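Local coordinates for protein pectate lyase/Amb allergen (PDB 4HWV) that probably cleaves pectate by calcium-dependent elimination, as a secreted polysaccharide lyase of family 1, at residues 50-58 with 158-169; 182-193 with 226-237. All coordinates share one frame; numbering follows the deposited sequence. Where two conformers were deposited one is given.

Contact 1 of 2, residues 50-58 with 158-169; sequences RNELIQALY and VVTISVPDNTSL
With CG trans to its own N (chi1 -180°) and the chain fully extended as far as NE, Arg50 reaches from the start of helix 50-57 to the carbonyl of Val158 in the last turn of helix 143-159. At the other end, the -67° chi1 of Leu57 sets CG beside the backbone N and sends its two methyls in between Ile161 and Pro164. Arg50 grips side-on: NE lies 3.0 Å from Val158 O, and NH2 meets the same oxygen at 2.8 Å. The NH2 bond uses a lone pair in the carbonyl plane, whereas NE comes in tilted from that plane. CG1 of Val158 lies over one face of the guanidinium, and NH2 has a second acceptor in Gly68 O. Further along the helix the contact is apolar. CD1 of Ile54 touches Ile161 CD1 at 4.0 Å, the two side chains crossing at about a right angle. Leu57 CD1 presses on Ile161 CG2 at 3.4 Å, closer than usual for two carbons. Its other branch, CD2, meets Pro164 CD at 3.7 Å and also touches Thr167 CG2. Further along strand 167-171, Leu169 CD2 packs against Leu53 CD1 at 4.1 Å. Just after Leu57, a water links Tyr58 OH to Ser162 N, while the buried Ser162 O has no polar partner in the model and lies 3.6 Å from Leu57 CD1. The arrangement is consistent with the N-terminal capping helix of pectate lyase beta-helices, covering the interior beside strand 160-163. Chemically, a greasy cover is fastened at one end by a cation on a helix-terminal carbonyl, where the helix dipole would probably favour the positive charge.

Contact 2 of 2, residues 182-193 with 226-237; sequences NLMLGTPDAPVA and YDLISVAHASHV. With CA (calcium ion), chain C.
Leu183 N donates to Leu228 O and Leu183 O accepts from Ser230 N, pairing strands 182-185 and 229-231 in parallel; Leu185 N donates to Ser230 O at 2.9 Å. Beyond Gly186, at a positive phi (88°) where a CB would run into His233 O, and the type I turn Thr187-Ala190, backbone pairing resumes with Val192 N to His233 O and Ser235 N to Val192 O. A water accepting from Ala232 N and donating to Gly186 O bridges the interruption. Apolar packing centres on Leu185: CD1 meets Val237 CG1 at 3.6 Å, Val231 CG2 at 3.8 Å and also Ile229 CG2, and its CB rests on that of Ala234. Leu183 and Ile229 pair on the same face of the sheet. Val192 CG2 also reaches the Ala234 methyl, at 3.5 Å. Aromatic contact is supplied by His233. Its chi1 of -61° lays one ring face against the turn, where Pro188 CA sits 3.8 Å from the ring centroid, a CH-pi contact only 12° off the normal. Polar and metal interactions lie on the face that carries Ser230. Ser230 OG donates to Asp227 OD2 at 2.7 Å, a second-shell bond that would steady the carboxylate, which chelates calcium through OD1 (2.2 Å) and OD2. Three waters, Asp278 and Asp282 complete the site. Stacked parallel strands with inward aliphatic ladders and an aspartate-lined calcium site on the outer face are typical of the right-handed parallel beta-helix of family 1 pectate lyases.

Contact 1 sets a helix against the first strand of a four-stranded parallel sheet, and contact 2 joins its next two strands; their centres are about 11 Å apart. Strands 160-163 and 182-185 are neighbours, and Ile161 O and Met184 N, 2.8 Å apart, probably form a hydrogen bond. The interior is continuous as well, with Leu169 CD1 lying 3.6 Å from Leu183 CD1. The order runs 160-163, 182-185, 229-234, 281-283, so contact 1 covers the edge away from the strand that carries Asp282. The side chains of Ile161 and Asp227 are about 11 Å apart: contact 2 supplies Asp227 to the calcium site, completed by Asp278 and Asp282, whereas contact 1 lies toward the outer edge of the sheet.

Contact 1 of 2, residues 50-58 with 158-169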
loop_
_atom_site.group_PDB
_atom_site.type_symbol
_atom_site.label_atom_id
_atom_site.label_comp_id
_atom_site.label_asym_id
_atom_site.label_seq_id
_atom_site.Cartn_x
_atom_site.Cartn_y
_atom_site.Cartn_z
ATOM N N ARG A 50 21.151 -2.939 2.806
ATOM C CA ARG A 50 21.236 -4.305 3.281
ATOM C C ARG A 50 22.681 -4.755 3.523
ATOM O O ARG A 50 22.971 -5.456 4.501
ATOM C CB ARG A 50 20.552 -5.225 2.276
ATOM C CG ARG A 50 20.564 -6.721 2.658
ATOM C CD ARG A 50 19.806 -7.589 1.630
ATOM N NE ARG A 50 19.828 -8.997 2.009
ATOM C CZ ARG A 50 20.868 -9.806 1.792
ATOM N NH1 ARG A 50 21.966 -9.341 1.180
ATOM N NH2 ARG A 50 20.818 -11.076 2.206
ATOM N N ASN A 51 23.589 -4.367 2.625
ATOM C CA ASN A 51 24.990 -4.745 2.791
ATOM C C ASN A 51 25.592 -4.152 4.064
ATOM O O ASN A 51 26.262 -4.853 4.836
ATOM C CB ASN A 51 25.841 -4.327 1.584
ATOM C CG ASN A 51 25.573 -5.173 0.344
ATOM O OD1 ASN A 51 25.046 -6.269 0.426
ATOM N ND2 ASN A 51 26.001 -4.682 -0.808
ATOM N N GLU A 52 25.349 -2.862 4.294
ATOM C CA GLU A 52 25.873 -2.204 5.494
ATOM C C GLU A 52 25.293 -2.789 6.767
ATOM O O GLU A 52 25.999 -2.986 7.756
ATOM C CB GLU A 52 25.597 -0.711 5.445
ATOM C CG GLU A 52 26.368 0.017 4.320
ATOM C CD GLU A 52 26.045 1.496 4.243
ATOM O OE1 GLU A 52 25.181 1.969 4.998
ATOM O OE2 GLU A 52 26.674 2.205 3.430
ATOM N N LEU A 53 23.994 -3.085 6.739
ATOM C CA LEU A 53 23.346 -3.701 7.898
ATOM C C LEU A 53 24.002 -5.057 8.222
ATOM O O LEU A 53 24.345 -5.340 9.377
ATOM C CB LEU A 53 21.853 -3.884 7.613
ATOM C CG LEU A 53 21.100 -4.685 8.675
ATOM C CD1 LEU A 53 21.108 -4.029 10.052
ATOM C CD2 LEU A 53 19.658 -4.869 8.212
ATOM N N ILE A 54 24.173 -5.895 7.203
ATOM C CA ILE A 54 24.818 -7.192 7.402
ATOM C C ILE A 54 26.254 -7.040 7.921
ATOM O O ILE A 54 26.649 -7.730 8.858
ATOM C CB ILE A 54 24.760 -8.039 6.117
ATOM C CG1 ILE A 54 23.317 -8.461 5.854
ATOM C CG2 ILE A 54 25.693 -9.264 6.214
ATOM C CD1 ILE A 54 23.072 -8.940 4.426
ATOM N N GLN A 55 27.046 -6.132 7.341
ATOM C CA GLN A 55 28.408 -5.981 7.841
ATOM C C GLN A 55 28.423 -5.542 9.310
ATOM O O GLN A 55 29.273 -5.975 10.092
ATOM C CB GLN A 55 29.234 -5.007 6.993
ATOM C CG GLN A 55 29.545 -5.494 5.578
ATOM C CD GLN A 55 30.303 -6.818 5.506
ATOM O OE1 GLN A 55 30.787 -7.358 6.510
ATOM N NE2 GLN A 55 30.393 -7.357 4.295
ATOM N N ALA A 56 27.492 -4.684 9.706
ATOM C CA ALA A 56 27.431 -4.268 11.106
ATOM C C ALA A 56 27.111 -5.465 12.008
ATOM O O ALA A 56 27.744 -5.684 13.052
ATOM C CB ALA A 56 26.418 -3.147 11.285
ATOM N N LEU A 57 26.142 -6.269 11.589
ATOM C CA LEU A 57 25.758 -7.444 12.374
ATOM C C LEU A 57 26.876 -8.480 12.451
ATOM O O LEU A 57 26.965 -9.238 13.425
ATOM C CB LEU A 57 24.497 -8.080 11.775
ATOM C CG LEU A 57 23.221 -7.238 11.878
ATOM C CD1 LEU A 57 22.147 -7.797 10.977
ATOM C CD2 LEU A 57 22.701 -7.149 13.309
ATOM N N TYR A 58 27.716 -8.509 11.416
ATOM C CA TYR A 58 28.773 -9.510 11.293
ATOM C C TYR A 58 30.158 -8.938 11.632
ATOM O O TYR A 58 31.177 -9.593 11.423
ATOM C CB TYR A 58 28.780 -10.103 9.871
ATOM C CG TYR A 58 27.698 -11.143 9.620
ATOM C CD1 TYR A 58 26.346 -10.799 9.643
ATOM C CD2 TYR A 58 28.032 -12.468 9.353
ATOM C CE1 TYR A 58 25.359 -11.744 9.422
ATOM C CE2 TYR A 58 27.046 -13.423 9.110
ATOM C CZ TYR A 58 25.708 -13.050 9.155
ATOM O OH TYR A 58 24.703 -13.960 8.930
ATOM N N VAL A 158 18.041 -14.493 1.091
ATOM C CA VAL A 158 18.218 -13.070 0.873
ATOM C C VAL A 158 17.496 -12.256 1.953
ATOM O O VAL A 158 18.072 -11.351 2.549
ATOM C CB VAL A 158 17.699 -12.687 -0.528
ATOM C CG1 VAL A 158 17.674 -11.180 -0.722
ATOM C CG2 VAL A 158 18.573 -13.325 -1.590
ATOM N N VAL A 159 16.218 -12.553 2.185
ATOM C CA VAL A 159 15.406 -11.657 2.997
ATOM C C VAL A 159 15.531 -11.920 4.498
ATOM O O VAL A 159 15.110 -11.084 5.299
ATOM C CB VAL A 159 13.898 -11.669 2.599
ATOM C CG1 VAL A 159 13.733 -11.336 1.114
ATOM C CG2 VAL A 159 13.230 -13.004 2.962
ATOM N N THR A 160 16.082 -13.080 4.875
ATOM C CA THR A 160 16.268 -13.410 6.291
ATOM C C THR A 160 17.632 -12.927 6.770
ATOM O O THR A 160 18.649 -13.256 6.150
ATOM C CB THR A 160 16.177 -14.922 6.532
ATOM O OG1 THR A 160 14.965 -15.418 5.965
ATOM C CG2 THR A 160 16.155 -15.217 8.002
ATOM N N ILE A 161 17.644 -12.162 7.865
ATOM C CA ILE A 161 18.849 -11.516 8.355
ATOM C C ILE A 161 19.114 -11.972 9.788
ATOM O O ILE A 161 18.275 -11.767 10.678
ATOM C CB ILE A 161 18.697 -9.973 8.342
ATOM C CG1 ILE A 161 18.310 -9.453 6.951
ATOM C CG2 ILE A 161 19.971 -9.314 8.861
ATOM C CD1 ILE A 161 19.369 -9.657 5.872
ATOM N N SER A 162 20.256 -12.609 10.017
ATOM C CA SER A 162 20.600 -13.134 11.332
ATOM C C SER A 162 21.060 -12.021 12.285
ATOM O O SER A 162 21.995 -11.268 11.976
ATOM C CB SER A 162 21.712 -14.174 11.177
ATOM O OG SER A 162 22.014 -14.761 12.421
ATOM N N VAL A 163 20.414 -11.930 13.442
ATOM C CA VAL A 163 20.794 -10.932 14.453
ATOM C C VAL A 163 21.476 -11.620 15.630
ATOM O O VAL A 163 20.897 -12.505 16.252
ATOM C CB VAL A 163 19.563 -10.141 14.952
ATOM C CG1 VAL A 163 19.971 -9.108 15.988
ATOM C CG2 VAL A 163 18.862 -9.469 13.768
ATOM N N PRO A 164 22.723 -11.236 15.931
ATOM C CA PRO A 164 23.491 -11.904 16.992
ATOM C C PRO A 164 23.286 -11.273 18.373
ATOM O O PRO A 164 22.551 -10.299 18.531
ATOM C CB PRO A 164 24.939 -11.686 16.533
ATOM C CG PRO A 164 24.890 -10.288 15.943
ATOM C CD PRO A 164 23.539 -10.229 15.221
ATOM N N ASP A 165 23.956 -11.835 19.376
ATOM C CA ASP A 165 23.873 -11.363 20.757
ATOM C C ASP A 165 24.230 -9.898 20.890
ATOM O O ASP A 165 25.040 -9.357 20.127
ATOM C CB ASP A 165 24.858 -12.126 21.647
ATOM C CG ASP A 165 24.686 -13.629 21.547
ATOM O OD1 ASP A 165 25.016 -14.194 20.482
ATOM O OD2 ASP A 165 24.223 -14.244 22.527
ATOM N N ASN A 166 23.655 -9.273 21.912
ATOM C CA ASN A 166 24.110 -7.960 22.352
ATOM C C ASN A 166 24.018 -6.925 21.244
ATOM O O ASN A 166 24.953 -6.177 20.979
ATOM C CB ASN A 166 25.528 -8.034 22.929
ATOM C CG ASN A 166 25.650 -9.050 24.041
ATOM O OD1 ASN A 166 24.860 -9.052 24.977
ATOM N ND2 ASN A 166 26.648 -9.920 23.940
ATOM N N THR A 167 22.853 -6.880 20.608
ATOM C CA THR A 167 22.645 -6.003 19.473
ATOM C C THR A 167 21.515 -5.039 19.731
ATOM O O THR A 167 20.426 -5.453 20.151
ATOM C CB THR A 167 22.292 -6.831 18.221
ATOM O OG1 THR A 167 23.373 -7.727 17.941
ATOM C CG2 THR A 167 22.060 -5.930 17.000
ATOM N N SER A 168 21.765 -3.763 19.455
ATOM C CA SER A 168 20.702 -2.770 19.352
ATOM C C SER A 168 20.528 -2.308 17.915
ATOM O O SER A 168 21.514 -1.951 17.258
ATOM C CB SER A 168 21.012 -1.552 20.219
ATOM O OG SER A 168 20.980 -1.926 21.587
ATOM N N LEU A 169 19.282 -2.340 17.437
ATOM C CA LEU A 169 18.906 -1.755 16.156
ATOM C C LEU A 169 18.035 -0.559 16.490
ATOM O O LEU A 169 16.944 -0.725 17.061
ATOM C CB LEU A 169 18.119 -2.744 15.294
ATOM C CG LEU A 169 18.867 -4.018 14.915
ATOM C CD1 LEU A 169 17.939 -5.016 14.249
ATOM C CD2 LEU A 169 20.006 -3.718 13.983
HETATM O O HOH W 1 22.221 -13.045 7.904
#

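Contact 2 of 2, residues 182-193 with 226-237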
loop_
_atom_site.group_PDB
_atom_site.type_symbol
_atom_site.label_atom_id
_atom_site.label_comp_id
_atom_site.label_asym_id
_atom_site.label_seq_id
_atom_site.Cartn_x
_atom_site.Cartn_y
_atom_site.Cartn_z
ATOM N N ASN A 182 13.025 -10.293 7.074
ATOM C CA ASN A 182 12.730 -11.018 8.300
ATOM C C ASN A 182 13.967 -10.992 9.166
ATOM O O ASN A 182 14.950 -11.677 8.851
ATOM C CB ASN A 182 12.384 -12.460 7.875
ATOM C CG ASN A 182 11.796 -13.331 8.984
ATOM O OD1 ASN A 182 12.013 -13.145 10.219
ATOM N ND2 ASN A 182 11.081 -14.353 8.543
ATOM N N LEU A 183 13.930 -10.225 10.256
ATOM C CA LEU A 183 15.005 -10.332 11.225
ATOM C C LEU A 183 14.860 -11.659 11.963
ATOM O O LEU A 183 13.759 -12.014 12.417
ATOM C CB LEU A 183 14.967 -9.185 12.240
ATOM C CG LEU A 183 15.117 -7.784 11.654
ATOM C CD1 LEU A 183 15.123 -6.755 12.792
ATOM C CD2 LEU A 183 16.369 -7.669 10.784
ATOM N N MET A 184 15.962 -12.393 12.058
ATOM C CA MET A 184 15.957 -13.687 12.705
ATOM C C MET A 184 16.777 -13.597 13.986
ATOM O O MET A 184 17.993 -13.438 13.951
ATOM C CB MET A 184 16.516 -14.722 11.732
ATOM C CG MET A 184 16.503 -16.136 12.240
ATOM S SD MET A 184 14.821 -16.791 12.406
ATOM C CE MET A 184 14.141 -16.570 10.754
ATOM N N LEU A 185 16.088 -13.667 15.122
ATOM C CA LEU A 185 16.780 -13.497 16.397
ATOM C C LEU A 185 17.289 -14.840 16.899
ATOM O O LEU A 185 16.570 -15.582 17.592
ATOM C CB LEU A 185 15.908 -12.765 17.436
ATOM C CG LEU A 185 15.216 -11.479 16.957
ATOM C CD1 LEU A 185 14.646 -10.712 18.151
ATOM C CD2 LEU A 185 16.111 -10.564 16.117
ATOM N N GLY A 186 18.523 -15.142 16.513
ATOM C CA GLY A 186 19.133 -16.423 16.815
ATOM C C GLY A 186 18.818 -17.466 15.749
ATOM O O GLY A 186 17.804 -17.395 15.032
ATOM N N THR A 187 19.712 -18.431 15.620
ATOM C CA THR A 187 19.526 -19.535 14.689
ATOM C C THR A 187 19.738 -20.834 15.478
ATOM O O THR A 187 20.285 -20.810 16.582
ATOM C CB THR A 187 20.515 -19.452 13.498
ATOM O OG1 THR A 187 21.854 -19.504 14.002
ATOM C CG2 THR A 187 20.343 -18.164 12.718
ATOM N N PRO A 188 19.309 -21.981 14.924
ATOM C CA PRO A 188 19.422 -23.208 15.723
ATOM C C PRO A 188 20.848 -23.563 16.070
ATOM O O PRO A 188 21.080 -24.098 17.151
ATOM C CB PRO A 188 18.816 -24.289 14.824
ATOM C CG PRO A 188 18.528 -23.656 13.523
ATOM C CD PRO A 188 18.511 -22.177 13.705
ATOM N N ASP A 189 21.780 -23.252 15.182
ATOM C CA ASP A 189 23.188 -23.536 15.439
ATOM C C ASP A 189 23.834 -22.548 16.403
ATOM O O ASP A 189 24.890 -22.827 16.958
ATOM C CB ASP A 189 23.972 -23.544 14.123
ATOM C CG ASP A 189 23.877 -22.226 13.387
ATOM O OD1 ASP A 189 22.744 -21.819 13.056
ATOM O OD2 ASP A 189 24.941 -21.589 13.166
ATOM N N ALA A 190 23.209 -21.385 16.589
ATOM C CA ALA A 190 23.790 -20.328 17.406
ATOM C C ALA A 190 22.711 -19.455 18.034
ATOM O O ALA A 190 22.405 -18.366 17.541
ATOM C CB ALA A 190 24.767 -19.465 16.578
ATOM N N PRO A 191 22.128 -19.930 19.139
ATOM C CA PRO A 191 21.143 -19.112 19.846
ATOM C C PRO A 191 21.817 -17.882 20.420
ATOM O O PRO A 191 23.043 -17.853 20.595
ATOM C CB PRO A 191 20.661 -20.041 20.962
ATOM C CG PRO A 191 20.933 -21.402 20.453
ATOM C CD PRO A 191 22.228 -21.282 19.712
ATOM N N VAL A 192 21.021 -16.870 20.713
ATOM C CA VAL A 192 21.532 -15.571 21.105
ATOM C C VAL A 192 20.757 -15.025 22.296
ATOM O O VAL A 192 19.687 -15.519 22.649
ATOM C CB VAL A 192 21.412 -14.540 19.942
ATOM C CG1 VAL A 192 22.181 -15.038 18.713
ATOM C CG2 VAL A 192 19.940 -14.271 19.608
ATOM N N ALA A 193 21.282 -13.968 22.891
ATOM C CA ALA A 193 20.569 -13.260 23.939
ATOM C C ALA A 193 20.826 -11.775 23.814
ATOM O O ALA A 193 21.851 -11.352 23.267
ATOM C CB ALA A 193 21.022 -13.733 25.321
ATOM N N TYR A 226 7.729 -15.717 5.822
ATOM C CA TYR A 226 8.516 -14.614 6.399
ATOM C C TYR A 226 7.736 -13.747 7.358
ATOM O O TYR A 226 6.645 -13.251 7.030
ATOM C CB TYR A 226 9.177 -13.755 5.298
ATOM C CG TYR A 226 9.835 -14.613 4.260
ATOM C CD1 TYR A 226 10.742 -15.593 4.621
ATOM C CD2 TYR A 226 9.501 -14.498 2.924
ATOM C CE1 TYR A 226 11.311 -16.433 3.689
ATOM C CE2 TYR A 226 10.043 -15.331 1.974
ATOM C CZ TYR A 226 10.960 -16.299 2.351
ATOM O OH TYR A 226 11.490 -17.162 1.426
ATOM N N ASP A 227 8.290 -13.598 8.560
ATOM C CA ASP A 227 7.794 -12.642 9.550
ATOM C C ASP A 227 8.615 -11.373 9.436
ATOM O O ASP A 227 9.672 -11.377 8.827
ATOM C CB ASP A 227 8.053 -13.181 10.960
ATOM C CG ASP A 227 7.459 -14.553 11.190
ATOM O OD1 ASP A 227 6.400 -14.862 10.607
ATOM O OD2 ASP A 227 8.051 -15.326 11.980
ATOM N N LEU A 228 8.173 -10.276 10.041
ATOM C CA LEU A 228 9.072 -9.132 10.147
ATOM C C LEU A 228 10.172 -9.413 11.181
ATOM O O LEU A 228 11.332 -9.048 10.965
ATOM C CB LEU A 228 8.303 -7.838 10.433
ATOM C CG LEU A 228 7.489 -7.402 9.194
ATOM C CD1 LEU A 228 6.401 -6.406 9.574
ATOM C CD2 LEU A 228 8.404 -6.810 8.119
ATOM N N ILE A 229 9.810 -10.055 12.296
ATOM C CA ILE A 229 10.789 -10.510 13.286
ATOM C C ILE A 229 10.376 -11.907 13.748
ATOM O O ILE A 229 9.199 -12.133 14.099
ATOM C CB ILE A 229 10.862 -9.575 14.523
ATOM C CG1 ILE A 229 11.180 -8.121 14.118
ATOM C CG2 ILE A 229 11.911 -10.094 15.511
ATOM C CD1 ILE A 229 11.116 -7.146 15.289
ATOM N N SER A 230 11.329 -12.840 13.725
ATOM C CA SER A 230 11.117 -14.188 14.254
ATOM C C SER A 230 11.997 -14.357 15.477
ATOM O O SER A 230 13.202 -14.044 15.428
ATOM C CB SER A 230 11.511 -15.243 13.222
ATOM O OG SER A 230 10.771 -15.107 12.014
ATOM N N VAL A 231 11.410 -14.852 16.568
ATOM C CA VAL A 231 12.136 -15.046 17.810
ATOM C C VAL A 231 12.039 -16.521 18.216
ATOM O O VAL A 231 11.181 -16.896 19.011
ATOM C CB VAL A 231 11.613 -14.128 18.929
ATOM C CG1 VAL A 231 12.583 -14.132 20.107
ATOM C CG2 VAL A 231 11.407 -12.702 18.400
ATOM N N ALA A 232 12.906 -17.349 17.636
ATOM C CA ALA A 232 12.896 -18.788 17.916
ATOM C C ALA A 232 14.097 -19.216 18.751
ATOM O O ALA A 232 14.072 -20.270 19.377
ATOM C CB ALA A 232 12.838 -19.596 16.589
ATOM N N HIS A 233 15.141 -18.389 18.770
ATOM C CA HIS A 233 16.415 -18.777 19.402
ATOM C C HIS A 233 17.071 -17.600 20.077
ATOM O O HIS A 233 18.290 -17.482 20.071
ATOM C CB HIS A 233 17.382 -19.419 18.393
ATOM C CG HIS A 233 16.840 -20.671 17.785
ATOM N ND1 HIS A 233 16.782 -21.862 18.479
ATOM C CD2 HIS A 233 16.288 -20.914 16.569
ATOM C CE1 HIS A 233 16.219 -22.785 17.715
ATOM N NE2 HIS A 233 15.921 -22.238 16.548
ATOM N N ALA A 234 16.253 -16.745 20.679
ATOM C CA ALA A 234 16.762 -15.598 21.430
ATOM C C ALA A 234 16.059 -15.474 22.758
ATOM O O ALA A 234 14.851 -15.686 22.850
ATOM C CB ALA A 234 16.593 -14.296 20.650
ATOM N N SER A 235 16.830 -15.115 23.781
ATOM C CA SER A 235 16.314 -14.793 25.107
ATOM C C SER A 235 16.640 -13.335 25.402
ATOM O O SER A 235 17.737 -12.882 25.056
ATOM C CB SER A 235 17.009 -15.658 26.158
ATOM O OG SER A 235 16.590 -15.316 27.467
ATOM N N HIS A 236 15.736 -12.621 26.073
ATOM C CA HIS A 236 15.966 -11.222 26.502
ATOM C C HIS A 236 15.971 -10.258 25.324
ATOM O O HIS A 236 17.021 -9.870 24.796
ATOM C CB HIS A 236 17.185 -11.092 27.416
ATOM C CG HIS A 236 16.922 -11.607 28.785
ATOM N ND1 HIS A 236 17.146 -12.915 29.143
ATOM C CD2 HIS A 236 16.371 -11.011 29.864
ATOM C CE1 HIS A 236 16.802 -13.089 30.406
ATOM N NE2 HIS A 236 16.315 -11.954 30.864
ATOM N N VAL A 237 14.754 -9.933 24.901
ATOM C CA VAL A 237 14.511 -9.186 23.676
ATOM C C VAL A 237 13.495 -8.096 23.981
ATOM O O VAL A 237 12.419 -8.392 24.507
ATOM C CB VAL A 237 13.957 -10.111 22.552
ATOM C CG1 VAL A 237 13.614 -9.304 21.313
ATOM C CG2 VAL A 237 14.960 -11.223 22.207
HETATM CA CA CA C . 6.379 -16.908 11.438
HETATM O O HOH W 2 14.922 -17.112 15.634
HETATM O O HOH W 3 5.729 -19.475 11.648
HETATM O O HOH W 4 7.785 -18.418 13.148
HETATM O O HOH W 5 8.139 -17.909 9.732
#